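Local atomic coordinates of outer membrane protein Omp121 (Bacteroides thetaiotaomicron, PDB entry 5FQ8), a protein that probably imports a bound ligand, such as a peptide, across the outer membrane as a TonB-dependent, metal-binding transporter. Residues T76-P80 and N970-R975; F321-Q326 and Y967-P971; F527-E531 and L540-A544; N536-T541 and I564-I569. One frame throughout, in Å; residues are numbered along the deposited sequence.

In the fold
Contacts 1 and 2 meet at one turn of the chain just ahead of strand 973-983, and they share N970 and P971. Their centres lie 11 Å apart, and D79 CG of contact 1 packs on F321 CZ of contact 2 at 3.6 Å. Both lie close to a calcium ion: the side chain of D79 is about 9 Å from it and that of A322 about 8 Å. Contacts 3 and 4 sit on the barrel wall, their centres 12 Å apart, sharing L540 and T541 of strand 538-549 as the middle of three consecutive antiparallel strands. Between contacts 1 and 3 the centres are 44 Å apart, and the wall contacts lie away from the metal sites.

Contact 1 of 4, residues T76-P80 and N970-R975; sequences TSSDP and NPSSRR
S78 and S972 bring their CA atoms to 4.7 Å where the loop 76-80 of the plug region meets the chain leading into barrel strand 973-983. S78 points at this chain, and its OG takes the backbone N-H of S973 at 2.5 Å with an angle of 143°. The same OG lies in the plane of the R975 guanidinium, at its edge, while R975 NH1 makes a weak bond to S973 OG. S972 OG turns instead to D950. At the other end D79 and N970 cross at about a right angle, with carboxylate and amide planes 64° apart; N970 ND2 donates to D79 OD1, modelled at a doubtfully short 2.4 Å. D79 CG stands beside its own backbone N (chi1 -59°), which carries the carboxylate toward N970. D79 OD2 accepts bonds from S77 OG (modelled very short) and from a water at 2.7 Å, which in turn accepts the N970 N-H at 3.1 Å. N970 is thus held to D79 by its amide and, through the water, its backbone. The buried carboxylate, close to calcium ligand D288, is met by neutral N-H and O-H donors, so plug and barrel are joined here by hydrogen bonds, not a salt bridge.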
loop_
_atom_site.group_PDB
_atom_site.type_symbol
_atom_site.label_atom_id
_atom_site.label_comp_id
_atom_site.label_asym_id
_atom_site.label_seq_id
_atom_site.Cartn_x
_atom_site.Cartn_y
_atom_site.Cartn_z
ATOM N N THR B 76 -7.535 -7.779 -28.681
ATOM C CA THR B 76 -7.119 -6.458 -28.238
ATOM C C THR B 76 -5.741 -6.107 -28.762
ATOM O O THR B 76 -5.494 -4.956 -29.118
ATOM C CB THR B 76 -7.141 -6.361 -26.715
ATOM O OG1 THR B 76 -6.136 -7.214 -26.140
ATOM C CG2 THR B 76 -8.508 -6.737 -26.182
ATOM N N SER B 77 -4.845 -7.066 -28.829
ATOM C CA SER B 77 -3.528 -6.821 -29.385
ATOM C C SER B 77 -2.869 -8.164 -29.639
ATOM O O SER B 77 -3.444 -9.221 -29.381
ATOM C CB SER B 77 -2.679 -5.952 -28.464
ATOM O OG SER B 77 -2.248 -6.665 -27.311
ATOM N N SER B 78 -1.645 -8.109 -30.135
ATOM C CA SER B 78 -0.848 -9.296 -30.354
ATOM C C SER B 78 -0.100 -9.728 -29.107
ATOM O O SER B 78 0.679 -10.680 -29.165
ATOM C CB SER B 78 0.139 -9.059 -31.495
ATOM O OG SER B 78 -0.452 -9.358 -32.758
ATOM N N ASP B 79 -0.313 -9.077 -28.007
ATOM C CA ASP B 79 0.437 -9.405 -26.818
ATOM C C ASP B 79 -0.108 -10.695 -26.235
ATOM O O ASP B 79 -1.322 -10.852 -26.128
ATOM C CB ASP B 79 0.345 -8.279 -25.797
ATOM C CG ASP B 79 0.851 -6.981 -26.329
ATOM O OD1 ASP B 79 2.078 -6.768 -26.272
ATOM O OD2 ASP B 79 0.023 -6.187 -26.809
ATOM N N PRO B 80 0.749 -11.618 -25.827
ATOM C CA PRO B 80 0.271 -12.909 -25.350
ATOM C C PRO B 80 -0.622 -12.762 -24.138
ATOM O O PRO B 80 -0.409 -11.903 -23.284
ATOM C CB PRO B 80 1.565 -13.649 -25.018
ATOM C CG PRO B 80 2.554 -13.075 -25.928
ATOM C CD PRO B 80 2.209 -11.614 -25.979
ATOM N N ASN B 970 1.135 -2.300 -28.725
ATOM C CA ASN B 970 2.280 -2.929 -29.346
ATOM C C ASN B 970 1.929 -3.406 -30.755
ATOM O O ASN B 970 0.777 -3.724 -31.038
ATOM C CB ASN B 970 2.746 -4.101 -28.503
ATOM C CG ASN B 970 3.211 -3.685 -27.147
ATOM O OD1 ASN B 970 3.879 -2.678 -26.984
ATOM N ND2 ASN B 970 2.857 -4.468 -26.150
ATOM N N PRO B 971 2.904 -3.458 -31.653
ATOM C CA PRO B 971 2.629 -3.905 -33.020
ATOM C C PRO B 971 1.980 -5.278 -33.045
ATOM O O PRO B 971 2.291 -6.139 -32.226
ATOM C CB PRO B 971 4.018 -3.942 -33.656
ATOM C CG PRO B 971 4.835 -3.048 -32.859
ATOM C CD PRO B 971 4.313 -3.095 -31.470
ATOM N N SER B 972 1.071 -5.475 -33.992
ATOM C CA SER B 972 0.468 -6.785 -34.157
ATOM C C SER B 972 1.455 -7.728 -34.814
ATOM O O SER B 972 2.437 -7.317 -35.429
ATOM C CB SER B 972 -0.813 -6.707 -34.974
ATOM O OG SER B 972 -0.544 -6.609 -36.355
ATOM N N SER B 973 1.210 -9.011 -34.651
ATOM C CA SER B 973 2.176 -9.993 -35.101
ATOM C C SER B 973 1.569 -10.915 -36.139
ATOM O O SER B 973 0.353 -11.004 -36.308
ATOM C CB SER B 973 2.718 -10.823 -33.937
ATOM O OG SER B 973 1.702 -11.628 -33.379
ATOM N N ARG B 974 2.468 -11.596 -36.827
ATOM C CA ARG B 974 2.165 -12.646 -37.791
ATOM C C ARG B 974 2.514 -13.980 -37.147
ATOM O O ARG B 974 3.636 -14.155 -36.672
ATOM C CB ARG B 974 3.002 -12.423 -39.045
ATOM C CG ARG B 974 2.386 -12.781 -40.300
ATOM C CD ARG B 974 3.482 -13.002 -41.298
ATOM N NE ARG B 974 4.280 -11.807 -41.545
ATOM C CZ ARG B 974 3.962 -10.879 -42.437
ATOM N NH1 ARG B 974 2.857 -11.002 -43.140
ATOM N NH2 ARG B 974 4.740 -9.830 -42.613
ATOM N N ARG B 975 1.575 -14.912 -37.106
ATOM C CA ARG B 975 1.805 -16.167 -36.400
ATOM C C ARG B 975 1.724 -17.373 -37.330
ATOM O O ARG B 975 0.875 -17.425 -38.220
ATOM C CB ARG B 975 0.817 -16.306 -35.253
ATOM C CG ARG B 975 0.982 -15.226 -34.226
ATOM C CD ARG B 975 -0.131 -15.235 -33.217
ATOM N NE ARG B 975 -1.421 -14.849 -33.778
ATOM C CZ ARG B 975 -1.821 -13.594 -33.946
ATOM N NH1 ARG B 975 -1.025 -12.593 -33.614
ATOM N NH2 ARG B 975 -3.018 -13.336 -34.451
HETATM O O HOH W 1 -0.827 -3.584 -26.739
#

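Contact 2 of 4, residues F321-Q326 and Y967-P971; sequences FATTGQ and YTANP
Y967 and Q326 form one of two side-chain hydrogen bonds here, with Y967 OH donating to Q326 OE1 at 3.2 Å. The hydroxyl stands above the amide plane, 66° out of it, and OE1 in turn lies at the edge of the tyrosine ring; the two planes are nearly perpendicular. The other end of this amide is also used: Q326 NE2 bonds to N121 and to the backbone of the bound peptide, which OE1 meets weakly. The second bond, weak but almost straight (174°), runs from N970 ND2 to A322 O at 3.3 Å, while D79 is the stronger partner of ND2. A phenylalanine in place of Y967 would have no hydroxyl, which would probably leave Q326 OE1 without this donor and the amide held mainly through N121 and the peptide.

Packing fills the middle. T324 CG2 touches T968 O at 3.5 Å and N970 OD1 at 3.6 Å; with OG1 between backbone N and carbonyl carbon (chi1 70°), the methyl faces the 967-971 loop and the hydroxyl makes a weak bond to G123 O.

The contact joins the loop after barrel strand 306-320 to the loop before strand 973-983, beside calcium ligand D288, which A322 approaches, and the bound peptide at Q326. M330 and L331 of helix 330-335 pack on N970. R832 of helix 832-839 touches Q326, Y967 and T968, and F321 leans on D125 and F126 of strand 125-128.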
loop_
_atom_site.group_PDB
_atom_site.type_symbol
_atom_site.label_atom_id
_atom_site.label_comp_id
_atom_site.label_asym_id
_atom_site.label_seq_id
_atom_site.Cartn_x
_atom_site.Cartn_y
_atom_site.Cartn_z
ATOM N N PHE B 321 3.508 -8.474 -19.237
ATOM C CA PHE B 321 3.101 -7.568 -20.297
ATOM C C PHE B 321 4.160 -6.504 -20.479
ATOM O O PHE B 321 4.757 -6.052 -19.502
ATOM C CB PHE B 321 1.772 -6.946 -19.960
ATOM C CG PHE B 321 1.006 -6.452 -21.137
ATOM C CD1 PHE B 321 1.412 -5.335 -21.821
ATOM C CD2 PHE B 321 -0.149 -7.088 -21.537
ATOM C CE1 PHE B 321 0.700 -4.872 -22.891
ATOM C CE2 PHE B 321 -0.861 -6.630 -22.604
ATOM C CZ PHE B 321 -0.442 -5.517 -23.279
ATOM N N ALA B 322 4.417 -6.134 -21.731
ATOM C CA ALA B 322 5.281 -4.998 -22.028
ATOM C C ALA B 322 4.379 -3.771 -22.076
ATOM O O ALA B 322 3.692 -3.512 -23.066
ATOM C CB ALA B 322 6.049 -5.217 -23.322
ATOM N N THR B 323 4.381 -3.028 -20.976
ATOM C CA THR B 323 3.439 -1.944 -20.741
ATOM C C THR B 323 3.500 -0.883 -21.835
ATOM O O THR B 323 4.574 -0.550 -22.330
ATOM C CB THR B 323 3.754 -1.316 -19.386
ATOM O OG1 THR B 323 3.978 -2.341 -18.413
ATOM C CG2 THR B 323 2.626 -0.409 -18.933
ATOM N N THR B 324 2.337 -0.351 -22.213
ATOM C CA THR B 324 2.258 0.709 -23.211
ATOM C C THR B 324 1.847 2.016 -22.552
ATOM O O THR B 324 1.332 2.034 -21.429
ATOM C CB THR B 324 1.260 0.388 -24.338
ATOM O OG1 THR B 324 -0.079 0.437 -23.836
ATOM C CG2 THR B 324 1.514 -0.971 -24.955
ATOM N N GLY B 325 2.071 3.106 -23.266
ATOM C CA GLY B 325 1.665 4.408 -22.779
ATOM C C GLY B 325 2.558 5.513 -23.302
ATOM O O GLY B 325 3.491 5.292 -24.066
ATOM N N GLN B 326 2.250 6.731 -22.861
ATOM C CA GLN B 326 2.941 7.909 -23.348
ATOM C C GLN B 326 4.181 8.263 -22.552
ATOM O O GLN B 326 4.878 9.212 -22.916
ATOM C CB GLN B 326 1.998 9.097 -23.363
ATOM C CG GLN B 326 1.248 9.330 -22.090
ATOM C CD GLN B 326 0.188 10.385 -22.257
ATOM O OE1 GLN B 326 0.166 11.069 -23.261
ATOM N NE2 GLN B 326 -0.702 10.512 -21.288
ATOM N N TYR B 967 -3.495 3.239 -28.321
ATOM C CA TYR B 967 -2.673 4.266 -27.703
ATOM C C TYR B 967 -1.226 3.791 -27.642
ATOM O O TYR B 967 -0.656 3.616 -26.572
ATOM C CB TYR B 967 -3.215 4.651 -26.328
ATOM C CG TYR B 967 -2.903 6.085 -26.033
ATOM C CD1 TYR B 967 -3.591 7.099 -26.667
ATOM C CD2 TYR B 967 -1.870 6.431 -25.180
ATOM C CE1 TYR B 967 -3.292 8.411 -26.429
ATOM C CE2 TYR B 967 -1.566 7.740 -24.943
ATOM C CZ TYR B 967 -2.283 8.723 -25.576
ATOM O OH TYR B 967 -2.001 10.034 -25.356
ATOM N N THR B 968 -0.619 3.678 -28.819
ATOM C CA THR B 968 0.644 2.980 -29.026
ATOM C C THR B 968 0.608 1.598 -28.398
ATOM O O THR B 968 1.528 1.173 -27.705
ATOM C CB THR B 968 1.846 3.770 -28.518
ATOM O OG1 THR B 968 1.540 4.381 -27.272
ATOM C CG2 THR B 968 2.212 4.822 -29.505
ATOM N N ALA B 969 -0.485 0.892 -28.652
ATOM C CA ALA B 969 -0.499 -0.547 -28.475
ATOM C C ALA B 969 0.679 -1.158 -29.209
ATOM O O ALA B 969 1.181 -0.602 -30.182
ATOM C CB ALA B 969 -1.797 -1.138 -29.001
ATOM N N ASN B 970 1.135 -2.300 -28.725
ATOM C CA ASN B 970 2.280 -2.929 -29.346
ATOM C C ASN B 970 1.929 -3.406 -30.755
ATOM O O ASN B 970 0.777 -3.724 -31.038
ATOM C CB ASN B 970 2.746 -4.101 -28.503
ATOM C CG ASN B 970 3.211 -3.685 -27.147
ATOM O OD1 ASN B 970 3.879 -2.678 -26.984
ATOM N ND2 ASN B 970 2.857 -4.468 -26.150
ATOM N N PRO B 971 2.904 -3.458 -31.653
ATOM C CA PRO B 971 2.629 -3.905 -33.020
ATOM C C PRO B 971 1.980 -5.278 -33.045
ATOM O O PRO B 971 2.291 -6.139 -32.226
ATOM C CB PRO B 971 4.018 -3.942 -33.656
ATOM C CG PRO B 971 4.835 -3.048 -32.859
ATOM C CD PRO B 971 4.313 -3.095 -31.470
#

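Contact 3 of 4, residues F527-E531 and L540-A544; sequences FGQFE and LTVTA
Q529 and T543 meet with the T543 methyl CG2 over one face of the Q529 amide, shifted toward CG and 3.9 Å from CD. The flat group of E531 passes T541 more loosely, OE1 lying 3.9 Å from OG1. The F530 ring leads away, so its CB is what faces V542 CB, at 4.3 Å. These residues belong to a beta hairpin, strands 513-534 and 538-549, in the wall of the TonB-dependent receptor barrel; the two segments run antiparallel at 172° with axes 4.6 Å apart. G528 with A544 and F530 with V542 are hydrogen-bonded pairs, while Q529 with T543 and E531 with T541 are non-hydrogen-bonded pairs.

Q529, E531, T541 and T543 share the face turned to the plug, where Q529 touches L152 and T543 touches A151. F530, V542 and A544 lie on the opposite face, where F530 and V542 are on the surface and probably meet lipid. With CG anti to its N (chi1 -178°) and an extended chain, Q529 runs beside T543, pointing the same way. A serine at Q529 would lack CG and the amide, which would probably open a gap beside T543 CG2 and L152. F530 O accepts the N-H of V542 at 2.8 Å, and the T541 CA-H also points to it, with CA 3.1 Å away.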
loop_
_atom_site.group_PDB
_atom_site.type_symbol
_atom_site.label_atom_id
_atom_site.label_comp_id
_atom_site.label_asym_id
_atom_site.label_seq_id
_atom_site.Cartn_x
_atom_site.Cartn_y
_atom_site.Cartn_z
ATOM N N PHE B 527 -39.135 -19.023 -15.141
ATOM C CA PHE B 527 -39.294 -18.957 -16.586
ATOM C C PHE B 527 -40.030 -20.177 -17.113
ATOM O O PHE B 527 -40.060 -21.236 -16.486
ATOM C CB PHE B 527 -37.948 -18.814 -17.302
ATOM C CG PHE B 527 -36.987 -19.919 -17.005
ATOM C CD1 PHE B 527 -36.145 -19.849 -15.909
ATOM C CD2 PHE B 527 -36.912 -21.019 -17.821
ATOM C CE1 PHE B 527 -35.252 -20.853 -15.630
ATOM C CE2 PHE B 527 -36.020 -22.024 -17.545
ATOM C CZ PHE B 527 -35.186 -21.937 -16.441
ATOM N N GLY B 528 -40.617 -20.004 -18.289
ATOM C CA GLY B 528 -41.283 -21.089 -18.986
ATOM C C GLY B 528 -41.081 -20.970 -20.483
ATOM O O GLY B 528 -40.959 -19.871 -21.031
ATOM N N GLN B 529 -41.053 -22.124 -21.149
ATOM C CA GLN B 529 -40.755 -22.187 -22.580
ATOM C C GLN B 529 -41.602 -23.278 -23.215
ATOM O O GLN B 529 -41.358 -24.463 -22.989
ATOM C CB GLN B 529 -39.268 -22.441 -22.803
ATOM C CG GLN B 529 -38.855 -22.466 -24.231
ATOM C CD GLN B 529 -37.364 -22.348 -24.376
ATOM O OE1 GLN B 529 -36.711 -21.718 -23.558
ATOM N NE2 GLN B 529 -36.811 -22.968 -25.407
ATOM N N PHE B 530 -42.583 -22.885 -24.017
ATOM C CA PHE B 530 -43.521 -23.819 -24.630
ATOM C C PHE B 530 -43.158 -24.069 -26.086
ATOM O O PHE B 530 -43.147 -23.136 -26.891
ATOM C CB PHE B 530 -44.944 -23.282 -24.541
ATOM C CG PHE B 530 -45.979 -24.231 -25.057
ATOM C CD1 PHE B 530 -46.257 -25.403 -24.381
ATOM C CD2 PHE B 530 -46.694 -23.941 -26.205
ATOM C CE1 PHE B 530 -47.223 -26.274 -24.841
ATOM C CE2 PHE B 530 -47.663 -24.806 -26.670
ATOM C CZ PHE B 530 -47.928 -25.978 -25.986
ATOM N N GLU B 531 -42.904 -25.329 -26.427
ATOM C CA GLU B 531 -42.553 -25.741 -27.782
ATOM C C GLU B 531 -43.714 -26.507 -28.400
ATOM O O GLU B 531 -44.064 -27.593 -27.924
ATOM C CB GLU B 531 -41.297 -26.613 -27.773
ATOM C CG GLU B 531 -40.949 -27.237 -29.108
ATOM C CD GLU B 531 -39.655 -26.696 -29.664
ATOM O OE1 GLU B 531 -38.934 -26.008 -28.912
ATOM O OE2 GLU B 531 -39.363 -26.952 -30.849
ATOM N N LEU B 540 -43.162 -24.045 -33.250
ATOM C CA LEU B 540 -43.544 -22.824 -32.565
ATOM C C LEU B 540 -42.990 -22.842 -31.149
ATOM O O LEU B 540 -42.895 -23.897 -30.519
ATOM C CB LEU B 540 -45.057 -22.664 -32.530
ATOM C CG LEU B 540 -45.616 -21.368 -31.959
ATOM C CD1 LEU B 540 -45.533 -20.273 -32.989
ATOM C CD2 LEU B 540 -47.041 -21.577 -31.515
ATOM N N THR B 541 -42.625 -21.665 -30.650
ATOM C CA THR B 541 -42.050 -21.564 -29.318
ATOM C C THR B 541 -42.504 -20.287 -28.632
ATOM O O THR B 541 -42.469 -19.211 -29.229
ATOM C CB THR B 541 -40.529 -21.607 -29.396
ATOM O OG1 THR B 541 -40.140 -22.608 -30.336
ATOM C CG2 THR B 541 -39.959 -21.945 -28.055
ATOM N N VAL B 542 -42.908 -20.403 -27.372
ATOM C CA VAL B 542 -43.334 -19.258 -26.576
ATOM C C VAL B 542 -42.526 -19.233 -25.287
ATOM O O VAL B 542 -42.582 -20.186 -24.502
ATOM C CB VAL B 542 -44.837 -19.317 -26.272
ATOM C CG1 VAL B 542 -45.187 -18.332 -25.191
ATOM C CG2 VAL B 542 -45.600 -19.007 -27.512
ATOM N N THR B 543 -41.789 -18.146 -25.060
ATOM C CA THR B 543 -40.932 -18.004 -23.892
ATOM C C THR B 543 -41.427 -16.886 -22.993
ATOM O O THR B 543 -41.934 -15.870 -23.463
ATOM C CB THR B 543 -39.497 -17.701 -24.280
ATOM O OG1 THR B 543 -39.469 -16.527 -25.087
ATOM C CG2 THR B 543 -38.893 -18.844 -25.035
ATOM N N ALA B 544 -41.246 -17.071 -21.689
ATOM C CA ALA B 544 -41.642 -16.081 -20.695
ATOM C C ALA B 544 -40.746 -16.212 -19.477
ATOM O O ALA B 544 -40.464 -17.325 -19.028
ATOM C CB ALA B 544 -43.102 -16.252 -20.280
#

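Contact 4 of 4, residues N536-T541 and I564-I569; sequences NMLYLT and ITGSFI
M537 and L538 together face W534 in a classic beta bulge, and both also reach the F568 ring. M537, fully extended, lies side by side with F568 and brings its terminal CE to 3.8 Å from CE1. L538 comes in at another angle, with CD2 at 3.6 Å from F568 CD1; both methyl groups approach the ring obliquely. The bulge does not break the pairing with the next strand: I569 N donates to M537 O at 2.8 Å, and Y539 N to S567 O at 2.9 Å. In this beta hairpin of the TonB-dependent receptor barrel wall, strands 538-541 and 564-569 run antiparallel at 173°, with Y539-S567 and T541-T565 as hydrogen-bonded pairs.

On the face of Y539 and T541, I569 CD1 touches the Y539 ring at its edge, 3.4 Å from CE2. I569 CG1 stands beside its own N (chi1 -51°), which helps bring CD1 to this edge. Y539 OH also makes a weak bond back to N536 OD1. T541 and T565 lie alongside each other, with T541 CB 3.2 Å from T565 OG1.

Strand 513-534 borders on one side, where Y539 touches E531 and S533. Strand 582-596 borders on the other: F568 pairs with I587, and S567 OG bonds to K586 NZ. Loop residues A39 and A149 of the plug region touch Y539 and T565, whereas L538, L540 and I564 lie on the outer surface.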
loop_
_atom_site.group_PDB
_atom_site.type_symbol
_atom_site.label_atom_id
_atom_site.label_comp_id
_atom_site.label_asym_id
_atom_site.label_seq_id
_atom_site.Cartn_x
_atom_site.Cartn_y
_atom_site.Cartn_z
ATOM N N ASN B 536 -43.058 -32.030 -37.943
ATOM C CA ASN B 536 -41.699 -31.627 -38.310
ATOM C C ASN B 536 -41.687 -30.614 -39.451
ATOM O O ASN B 536 -40.749 -30.558 -40.247
ATOM C CB ASN B 536 -40.853 -32.852 -38.662
ATOM C CG ASN B 536 -40.732 -33.819 -37.494
ATOM O OD1 ASN B 536 -40.609 -33.401 -36.340
ATOM N ND2 ASN B 536 -40.761 -35.111 -37.789
ATOM N N MET B 537 -42.731 -29.797 -39.527
ATOM C CA MET B 537 -42.918 -28.814 -40.581
ATOM C C MET B 537 -43.165 -27.441 -39.974
ATOM O O MET B 537 -42.602 -26.438 -40.428
ATOM C CB MET B 537 -44.080 -29.248 -41.477
ATOM C CG MET B 537 -44.489 -28.314 -42.611
ATOM S SD MET B 537 -45.922 -28.977 -43.506
ATOM C CE MET B 537 -46.027 -27.898 -44.919
ATOM N N LEU B 538 -44.021 -27.394 -38.960
ATOM C CA LEU B 538 -44.351 -26.180 -38.225
ATOM C C LEU B 538 -43.840 -26.309 -36.801
ATOM O O LEU B 538 -44.296 -27.170 -36.045
ATOM C CB LEU B 538 -45.854 -25.929 -38.209
ATOM C CG LEU B 538 -46.471 -25.263 -39.427
ATOM C CD1 LEU B 538 -47.970 -25.393 -39.348
ATOM C CD2 LEU B 538 -46.078 -23.812 -39.471
ATOM N N TYR B 539 -42.905 -25.449 -36.437
ATOM C CA TYR B 539 -42.371 -25.398 -35.091
ATOM C C TYR B 539 -42.704 -24.045 -34.492
ATOM O O TYR B 539 -42.554 -23.018 -35.155
ATOM C CB TYR B 539 -40.873 -25.625 -35.107
ATOM C CG TYR B 539 -40.457 -27.030 -35.450
ATOM C CD1 TYR B 539 -40.616 -28.062 -34.536
ATOM C CD2 TYR B 539 -39.862 -27.316 -36.666
ATOM C CE1 TYR B 539 -40.208 -29.338 -34.833
ATOM C CE2 TYR B 539 -39.451 -28.587 -36.973
ATOM C CZ TYR B 539 -39.628 -29.595 -36.057
ATOM O OH TYR B 539 -39.219 -30.871 -36.370
ATOM N N LEU B 540 -43.162 -24.045 -33.250
ATOM C CA LEU B 540 -43.544 -22.824 -32.565
ATOM C C LEU B 540 -42.990 -22.842 -31.149
ATOM O O LEU B 540 -42.895 -23.897 -30.519
ATOM C CB LEU B 540 -45.057 -22.664 -32.530
ATOM C CG LEU B 540 -45.616 -21.368 -31.959
ATOM C CD1 LEU B 540 -45.533 -20.273 -32.989
ATOM C CD2 LEU B 540 -47.041 -21.577 -31.515
ATOM N N THR B 541 -42.625 -21.665 -30.650
ATOM C CA THR B 541 -42.050 -21.564 -29.318
ATOM C C THR B 541 -42.504 -20.287 -28.632
ATOM O O THR B 541 -42.469 -19.211 -29.229
ATOM C CB THR B 541 -40.529 -21.607 -29.396
ATOM O OG1 THR B 541 -40.140 -22.608 -30.336
ATOM C CG2 THR B 541 -39.959 -21.945 -28.055
ATOM N N ILE B 564 -41.775 -14.910 -28.697
ATOM C CA ILE B 564 -42.419 -15.892 -29.557
ATOM C C ILE B 564 -41.551 -16.078 -30.790
ATOM O O ILE B 564 -41.028 -15.110 -31.343
ATOM C CB ILE B 564 -43.853 -15.454 -29.912
ATOM C CG1 ILE B 564 -44.568 -16.544 -30.695
ATOM C CG2 ILE B 564 -43.848 -14.156 -30.684
ATOM C CD1 ILE B 564 -46.015 -16.238 -31.008
ATOM N N THR B 565 -41.349 -17.331 -31.187
ATOM C CA THR B 565 -40.596 -17.648 -32.389
ATOM C C THR B 565 -41.328 -18.715 -33.186
ATOM O O THR B 565 -42.061 -19.539 -32.637
ATOM C CB THR B 565 -39.183 -18.145 -32.090
ATOM O OG1 THR B 565 -39.252 -19.391 -31.399
ATOM C CG2 THR B 565 -38.439 -17.164 -31.252
ATOM N N GLY B 566 -41.107 -18.696 -34.491
ATOM C CA GLY B 566 -41.737 -19.652 -35.378
ATOM C C GLY B 566 -40.792 -20.073 -36.479
ATOM O O GLY B 566 -39.907 -19.323 -36.893
ATOM N N SER B 567 -40.996 -21.298 -36.950
ATOM C CA SER B 567 -40.185 -21.877 -38.006
ATOM C C SER B 567 -41.084 -22.740 -38.866
ATOM O O SER B 567 -41.849 -23.555 -38.349
ATOM C CB SER B 567 -39.042 -22.708 -37.441
ATOM O OG SER B 567 -38.332 -23.347 -38.477
ATOM N N PHE B 568 -40.988 -22.554 -40.173
ATOM C CA PHE B 568 -41.825 -23.254 -41.138
ATOM C C PHE B 568 -40.905 -23.876 -42.175
ATOM O O PHE B 568 -40.281 -23.162 -42.962
ATOM C CB PHE B 568 -42.818 -22.282 -41.759
ATOM C CG PHE B 568 -43.623 -22.847 -42.878
ATOM C CD1 PHE B 568 -44.466 -23.915 -42.678
ATOM C CD2 PHE B 568 -43.575 -22.263 -44.128
ATOM C CE1 PHE B 568 -45.219 -24.404 -43.713
ATOM C CE2 PHE B 568 -44.320 -22.747 -45.164
ATOM C CZ PHE B 568 -45.146 -23.817 -44.959
ATOM N N ILE B 569 -40.776 -25.197 -42.141
ATOM C CA ILE B 569 -39.955 -25.911 -43.107
ATOM C C ILE B 569 -40.882 -26.328 -44.238
ATOM O O ILE B 569 -41.582 -27.330 -44.140
ATOM C CB ILE B 569 -39.245 -27.116 -42.493
ATOM C CG1 ILE B 569 -38.514 -26.723 -41.231
ATOM C CG2 ILE B 569 -38.244 -27.676 -43.468
ATOM C CD1 ILE B 569 -39.278 -27.077 -40.025
#